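Local coordinates for BLUF domain-containing protein (Acinetobacter baumannii, PDB 6W6Z) that probably senses blue light through a flavin held in its BLUF domain, here carrying flavin mononucleotide, at residues S9-K14 and A45-F50; Y96-T101 and T138-V143. All blocks are in the same frame, centred on the assembly; numbering follows the deposited sequence.

Contact 1: S9-K14 and A45-F50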
loop_
_atom_site.group_PDB
_atom_site.type_symbol
_atom_site.label_atom_id
_atom_site.label_comp_id
_atom_site.label_asym_id
_atom_site.label_seq_id
_atom_site.Cartn_x
_atom_site.Cartn_y
_atom_site.Cartn_z
ATOM N N SER A 9 -1.434 -5.159 6.713
ATOM C CA SER A 9 -2.498 -6.204 6.704
ATOM C C SER A 9 -1.897 -7.542 6.274
ATOM O O SER A 9 -0.807 -7.563 5.686
ATOM C CB SER A 9 -3.646 -5.838 5.786
ATOM O OG SER A 9 -3.214 -5.864 4.434
ATOM N N GLN A 10 -2.601 -8.620 6.590
ATOM C CA GLN A 10 -2.251 -9.981 6.114
ATOM C C GLN A 10 -3.038 -10.259 4.834
ATOM O O GLN A 10 -4.274 -9.992 4.749
ATOM C CB GLN A 10 -2.549 -11.005 7.207
ATOM C CG GLN A 10 -1.973 -12.372 6.879
ATOM C CD GLN A 10 -0.467 -12.439 7.005
ATOM O OE1 GLN A 10 0.163 -11.553 7.557
ATOM N NE2 GLN A 10 0.128 -13.517 6.522
ATOM N N ARG A 11 -2.368 -10.777 3.821
ATOM C CA ARG A 11 -3.110 -11.146 2.605
ATOM C C ARG A 11 -4.009 -12.333 2.940
ATOM O O ARG A 11 -3.531 -13.230 3.645
ATOM C CB ARG A 11 -2.162 -11.552 1.484
ATOM C CG ARG A 11 -2.939 -11.928 0.242
ATOM C CD ARG A 11 -2.023 -12.383 -0.836
ATOM N NE ARG A 11 -1.734 -13.805 -0.783
ATOM C CZ ARG A 11 -2.539 -14.743 -1.283
ATOM N NH1 ARG A 11 -3.697 -14.405 -1.836
ATOM N NH2 ARG A 11 -2.180 -16.009 -1.197
ATOM N N ASN A 12 -5.235 -12.360 2.407
ATOM C CA ASN A 12 -6.152 -13.525 2.595
ATOM C C ASN A 12 -5.627 -14.735 1.823
ATOM O O ASN A 12 -5.929 -14.854 0.636
ATOM C CB ASN A 12 -7.585 -13.213 2.204
ATOM C CG ASN A 12 -8.556 -14.317 2.595
ATOM O OD1 ASN A 12 -8.145 -15.428 2.901
ATOM N ND2 ASN A 12 -9.848 -14.014 2.595
ATOM N N GLU A 13 -4.986 -15.657 2.530
ATOM C CA GLU A 13 -4.317 -16.830 1.915
ATOM C C GLU A 13 -5.393 -17.776 1.357
ATOM O O GLU A 13 -5.047 -18.675 0.589
ATOM C CB GLU A 13 -3.397 -17.537 2.913
ATOM C CG GLU A 13 -2.259 -16.670 3.448
ATOM C CD GLU A 13 -2.497 -16.059 4.826
ATOM O OE1 GLU A 13 -3.640 -16.136 5.313
ATOM O OE2 GLU A 13 -1.540 -15.501 5.410
ATOM N N LYS A 14 -6.666 -17.576 1.670
ATOM C CA LYS A 14 -7.720 -18.449 1.083
ATOM C C LYS A 14 -7.786 -18.228 -0.432
ATOM O O LYS A 14 -8.160 -19.178 -1.131
ATOM C CB LYS A 14 -9.081 -18.210 1.728
ATOM C CG LYS A 14 -9.172 -18.668 3.175
ATOM C CD LYS A 14 -10.418 -18.170 3.851
ATOM C CE LYS A 14 -11.676 -18.479 3.075
ATOM N NZ LYS A 14 -12.866 -18.421 3.950
ATOM N N ALA A 45 4.681 -8.221 0.255
ATOM C CA ALA A 45 5.713 -9.270 0.399
ATOM C C ALA A 45 5.267 -10.268 1.452
ATOM O O ALA A 45 4.478 -9.890 2.378
ATOM C CB ALA A 45 7.018 -8.637 0.802
ATOM N N ASP A 46 5.714 -11.510 1.330
ATOM C CA ASP A 46 5.543 -12.497 2.419
ATOM C C ASP A 46 4.072 -12.524 2.892
ATOM O O ASP A 46 3.809 -12.531 4.121
ATOM C CB ASP A 46 6.545 -12.162 3.536
ATOM C CG ASP A 46 7.968 -12.564 3.207
ATOM O OD1 ASP A 46 8.201 -12.878 2.050
ATOM O OD2 ASP A 46 8.833 -12.595 4.130
ATOM N N ASN A 47 3.127 -12.601 1.957
ATOM C CA ASN A 47 1.658 -12.735 2.208
ATOM C C ASN A 47 1.142 -11.579 3.060
ATOM O O ASN A 47 0.214 -11.812 3.855
ATOM C CB ASN A 47 1.299 -14.063 2.887
ATOM C CG ASN A 47 1.417 -15.241 1.936
ATOM O OD1 ASN A 47 1.178 -15.104 0.733
ATOM N ND2 ASN A 47 1.794 -16.398 2.459
ATOM N N ALA A 48 1.652 -10.367 2.876
ATOM C CA ALA A 48 1.191 -9.209 3.672
ATOM C C ALA A 48 1.350 -7.929 2.872
ATOM O O ALA A 48 2.155 -7.910 1.919
ATOM C CB ALA A 48 1.950 -9.151 4.984
ATOM N N PHE A 49 0.570 -6.923 3.245
ATOM C CA PHE A 49 0.594 -5.584 2.611
ATOM C C PHE A 49 1.029 -4.516 3.603
ATOM O O PHE A 49 0.793 -4.567 4.801
ATOM C CB PHE A 49 -0.793 -5.227 2.096
ATOM C CG PHE A 49 -1.351 -6.109 1.030
ATOM C CD1 PHE A 49 -0.934 -5.964 -0.301
ATOM C CD2 PHE A 49 -2.344 -7.040 1.323
ATOM C CE1 PHE A 49 -1.514 -6.727 -1.300
ATOM C CE2 PHE A 49 -2.880 -7.833 0.317
ATOM C CZ PHE A 49 -2.475 -7.661 -1.000
ATOM N N PHE A 50 1.549 -3.446 3.045
ATOM C CA PHE A 50 1.725 -2.166 3.738
ATOM C C PHE A 50 1.181 -1.140 2.770
ATOM O O PHE A 50 1.497 -1.283 1.582
ATOM C CB PHE A 50 3.180 -1.883 4.108
ATOM C CG PHE A 50 3.379 -0.450 4.557
ATOM C CD1 PHE A 50 3.491 0.593 3.640
ATOM C CD2 PHE A 50 3.313 -0.131 5.903
ATOM C CE1 PHE A 50 3.613 1.908 4.063
ATOM C CE2 PHE A 50 3.460 1.189 6.331
ATOM C CZ PHE A 50 3.575 2.208 5.413
#

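Contact 2: Y96-T101 and T138-V143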
loop_
_atom_site.group_PDB
_atom_site.type_symbol
_atom_site.label_atom_id
_atom_site.label_comp_id
_atom_site.label_asym_id
_atom_site.label_seq_id
_atom_site.Cartn_x
_atom_site.Cartn_y
_atom_site.Cartn_z
ATOM N N TYR A 96 3.251 0.709 -6.780
ATOM C CA TYR A 96 3.396 -0.687 -6.343
ATOM C C TYR A 96 4.871 -1.000 -6.175
ATOM O O TYR A 96 5.631 -0.857 -7.144
ATOM C CB TYR A 96 2.742 -1.624 -7.336
ATOM C CG TYR A 96 2.755 -3.054 -6.864
ATOM C CD1 TYR A 96 2.209 -3.400 -5.636
ATOM C CD2 TYR A 96 3.337 -4.040 -7.601
ATOM C CE1 TYR A 96 2.198 -4.705 -5.184
ATOM C CE2 TYR A 96 3.321 -5.358 -7.179
ATOM C CZ TYR A 96 2.789 -5.685 -5.946
ATOM O OH TYR A 96 2.791 -6.985 -5.518
ATOM N N VAL A 97 5.229 -1.501 -4.993
ATOM C CA VAL A 97 6.615 -1.943 -4.664
ATOM C C VAL A 97 6.587 -3.348 -4.068
ATOM O O VAL A 97 5.784 -3.613 -3.173
ATOM C CB VAL A 97 7.260 -0.940 -3.695
ATOM C CG1 VAL A 97 8.680 -1.314 -3.343
ATOM C CG2 VAL A 97 7.196 0.455 -4.246
ATOM N N GLN A 98 7.474 -4.219 -4.524
ATOM C CA GLN A 98 7.624 -5.563 -3.925
ATOM C C GLN A 98 8.986 -5.621 -3.247
ATOM O O GLN A 98 9.676 -4.632 -3.254
ATOM C CB GLN A 98 7.438 -6.660 -4.977
ATOM C CG GLN A 98 6.015 -6.688 -5.532
ATOM C CD GLN A 98 5.713 -7.926 -6.343
ATOM O OE1 GLN A 98 4.546 -8.322 -6.471
ATOM N NE2 GLN A 98 6.755 -8.520 -6.901
ATOM N N ARG A 99 9.289 -6.743 -2.597
ATOM C CA ARG A 99 10.582 -6.992 -1.920
ATOM C C ARG A 99 11.745 -6.716 -2.886
ATOM O O ARG A 99 11.730 -7.184 -4.057
ATOM C CB ARG A 99 10.642 -8.448 -1.461
ATOM C CG ARG A 99 10.602 -8.664 0.033
ATOM C CD ARG A 99 10.519 -10.148 0.308
ATOM N NE ARG A 99 11.732 -10.872 -0.014
ATOM C CZ ARG A 99 11.892 -12.166 0.222
ATOM N NH1 ARG A 99 10.884 -12.856 0.730
ATOM N NH2 ARG A 99 13.024 -12.774 -0.098
ATOM N N ASN A 100 12.737 -5.979 -2.411
ATOM C CA ASN A 100 13.974 -5.676 -3.157
ATOM C C ASN A 100 15.091 -5.810 -2.134
ATOM O O ASN A 100 14.767 -5.930 -0.927
ATOM C CB ASN A 100 13.909 -4.304 -3.827
ATOM C CG ASN A 100 13.879 -3.139 -2.856
ATOM O OD1 ASN A 100 14.419 -3.219 -1.749
ATOM N ND2 ASN A 100 13.288 -2.031 -3.289
ATOM N N THR A 101 16.343 -5.766 -2.579
ATOM C CA THR A 101 17.478 -6.006 -1.651
ATOM C C THR A 101 17.556 -4.893 -0.599
ATOM O O THR A 101 17.909 -5.214 0.516
ATOM C CB THR A 101 18.781 -6.293 -2.414
ATOM O OG1 THR A 101 19.120 -5.171 -3.218
ATOM C CG2 THR A 101 18.703 -7.529 -3.267
ATOM N N THR A 138 7.341 -1.720 -9.193
ATOM C CA THR A 138 7.145 -3.061 -9.799
ATOM C C THR A 138 6.024 -2.970 -10.843
ATOM O O THR A 138 4.861 -2.684 -10.463
ATOM C CB THR A 138 6.858 -4.115 -8.724
ATOM O OG1 THR A 138 7.951 -4.098 -7.801
ATOM C CG2 THR A 138 6.623 -5.489 -9.308
ATOM N N LYS A 139 6.334 -3.202 -12.118
ATOM C CA LYS A 139 5.308 -3.165 -13.197
ATOM C C LYS A 139 4.462 -4.428 -13.105
ATOM O O LYS A 139 5.071 -5.504 -12.901
ATOM C CB LYS A 139 5.964 -3.078 -14.581
ATOM N N MET A 140 3.134 -4.333 -13.276
ATOM C CA MET A 140 2.231 -5.506 -13.111
ATOM C C MET A 140 1.285 -5.775 -14.302
ATOM O O MET A 140 0.528 -6.793 -14.222
ATOM C CB MET A 140 1.410 -5.317 -11.837
ATOM C CG MET A 140 2.303 -5.440 -10.612
ATOM S SD MET A 140 3.030 -7.096 -10.432
ATOM C CE MET A 140 1.595 -7.995 -9.844
ATOM N N ASN A 141 1.302 -4.964 -15.360
ATOM C CA ASN A 141 0.475 -5.224 -16.578
ATOM C C ASN A 141 -0.995 -5.270 -16.168
ATOM O O ASN A 141 -1.585 -6.368 -16.154
ATOM C CB ASN A 141 0.783 -6.558 -17.266
ATOM C CG ASN A 141 2.173 -6.641 -17.848
ATOM O OD1 ASN A 141 2.585 -5.769 -18.599
ATOM N ND2 ASN A 141 2.893 -7.698 -17.515
ATOM N N THR A 142 -1.540 -4.142 -15.753
ATOM C CA THR A 142 -2.942 -4.045 -15.305
ATOM C C THR A 142 -3.755 -3.506 -16.484
ATOM O O THR A 142 -3.224 -2.660 -17.235
ATOM C CB THR A 142 -3.061 -3.187 -14.039
ATOM O OG1 THR A 142 -2.513 -1.893 -14.296
ATOM C CG2 THR A 142 -2.338 -3.790 -12.856
ATOM N N VAL A 143 -4.991 -3.983 -16.616
ATOM C CA VAL A 143 -5.952 -3.533 -17.655
ATOM C C VAL A 143 -6.040 -1.997 -17.534
ATOM O O VAL A 143 -5.732 -1.476 -16.435
ATOM C CB VAL A 143 -7.255 -4.347 -17.490
ATOM C CG1 VAL A 143 -8.319 -3.663 -16.647
ATOM C CG2 VAL A 143 -7.795 -4.810 -18.826
#

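Contact 1: S9-K14 and A45-F50
Two flat groups, the F49 ring and the R11 guanidinium, are met at their edges. S9 OG lies at the edge of the F49 ring, near its plane, 3.4 Å from CD2, while R11 CB approaches CE2 of that ring obliquely at 4.0 Å. N47 OD1 sits at the edge of the guanidinium and in its plane, but at 3.5 Å from R11 NE it is a polar neighbour, not a hydrogen bond. Anti to the backbone N (chi1 -180°), R11 CG comes 4.1 Å from F49 CE2, and the bend at chi3 turns NE beside N47 OD1; R11 NH1 is held by the carbonyl of N15. Beneath the side chains, strands 2-11 and 48-54 pair antiparallel. S9 and F49 form a hydrogen-bonded pair, S9 N to F49 O 3.0 Å and F49 N to S9 O 2.9 Å; Q10 and A48 form the following non-hydrogen-bonded pair, and R11 N then reaches N47 O at 2.8 Å. On the face of Q10 and A48, Q10 NE2 gives a nearly straight bond of 2.8 Å to E13 OE2, with OE2 in the plane of the Q10 amide. The face of S9 and F49 is the flavin side of this BLUF sheet: F49 touches the FMN and packs on L22 and I25 of helix 18-36. The buried S9 hydroxyl is bonded to H73, so a polar atom is satisfied right beside the F49 ring, which belongs to the flavin pocket.

Contact 2: Y96-T101 and T138-V143
Chi1 of -175° sets Y96 CG anti to the backbone N, and the CD2-CE2 side of the ring meets M140, whose CG stands anti to its own carbonyl carbon and whose chi2 (-64°) places SD beside the same ring. M140 CG is 3.5 Å from Y96 CD2, approaching obliquely, and SD is 3.7 Å from Y96 CE2. The sulfur lies 4.9 Å from the ring centroid and 66° off the normal, an oblique Met-aromatic contact. T138 O comes to the edge of the ring in its plane, 3.5 Å from Y96 CD2. T138 OG1 faces Q98 N in a weak hydrogen bond of 3.3 Å, while CG2 meets the Q98 amide end and Y96 CE2. The firmer tie is from backbone to backbone, T138 N to Y96 O at 2.8 Å. Strand 95-98 is an outermost strand of the five-stranded sheet, and V97 pairs with L42 and Y44 of strand 39-45 on its inner side; the irregular chain after helix 125-134 is thus fastened along the sheet margin without becoming a sixth strand. Q137, just before this segment, adds a side-chain bond to Y96 N. Facing the sheet's helix 18-36, Y96 also rests on L22, L26 and R30. The Q98 side chain crosses that of T138 at about a right angle.

From the N terminus, strand 2-11 leads through helix 18-36 and strand 39-45 to strand 48-54, where contact 1 closes the first loop. The chain then runs on through helix 57-67 and strand 73-83 to strand 95-98. Contact 2 opens there and closes after helices 101-109 and 125-134, so the two loops follow in series, neither nesting nor crossing. Contact 1 joins two strands within the sheet; contact 2 fastens the C-terminal segment to strand 95-98, at one margin of the sheet. They touch directly, with centres about 15 Å apart: D46 OD1 of contact 1 makes a 3.0 Å salt bridge to R99 NH1 of contact 2, and A45 packs on R99.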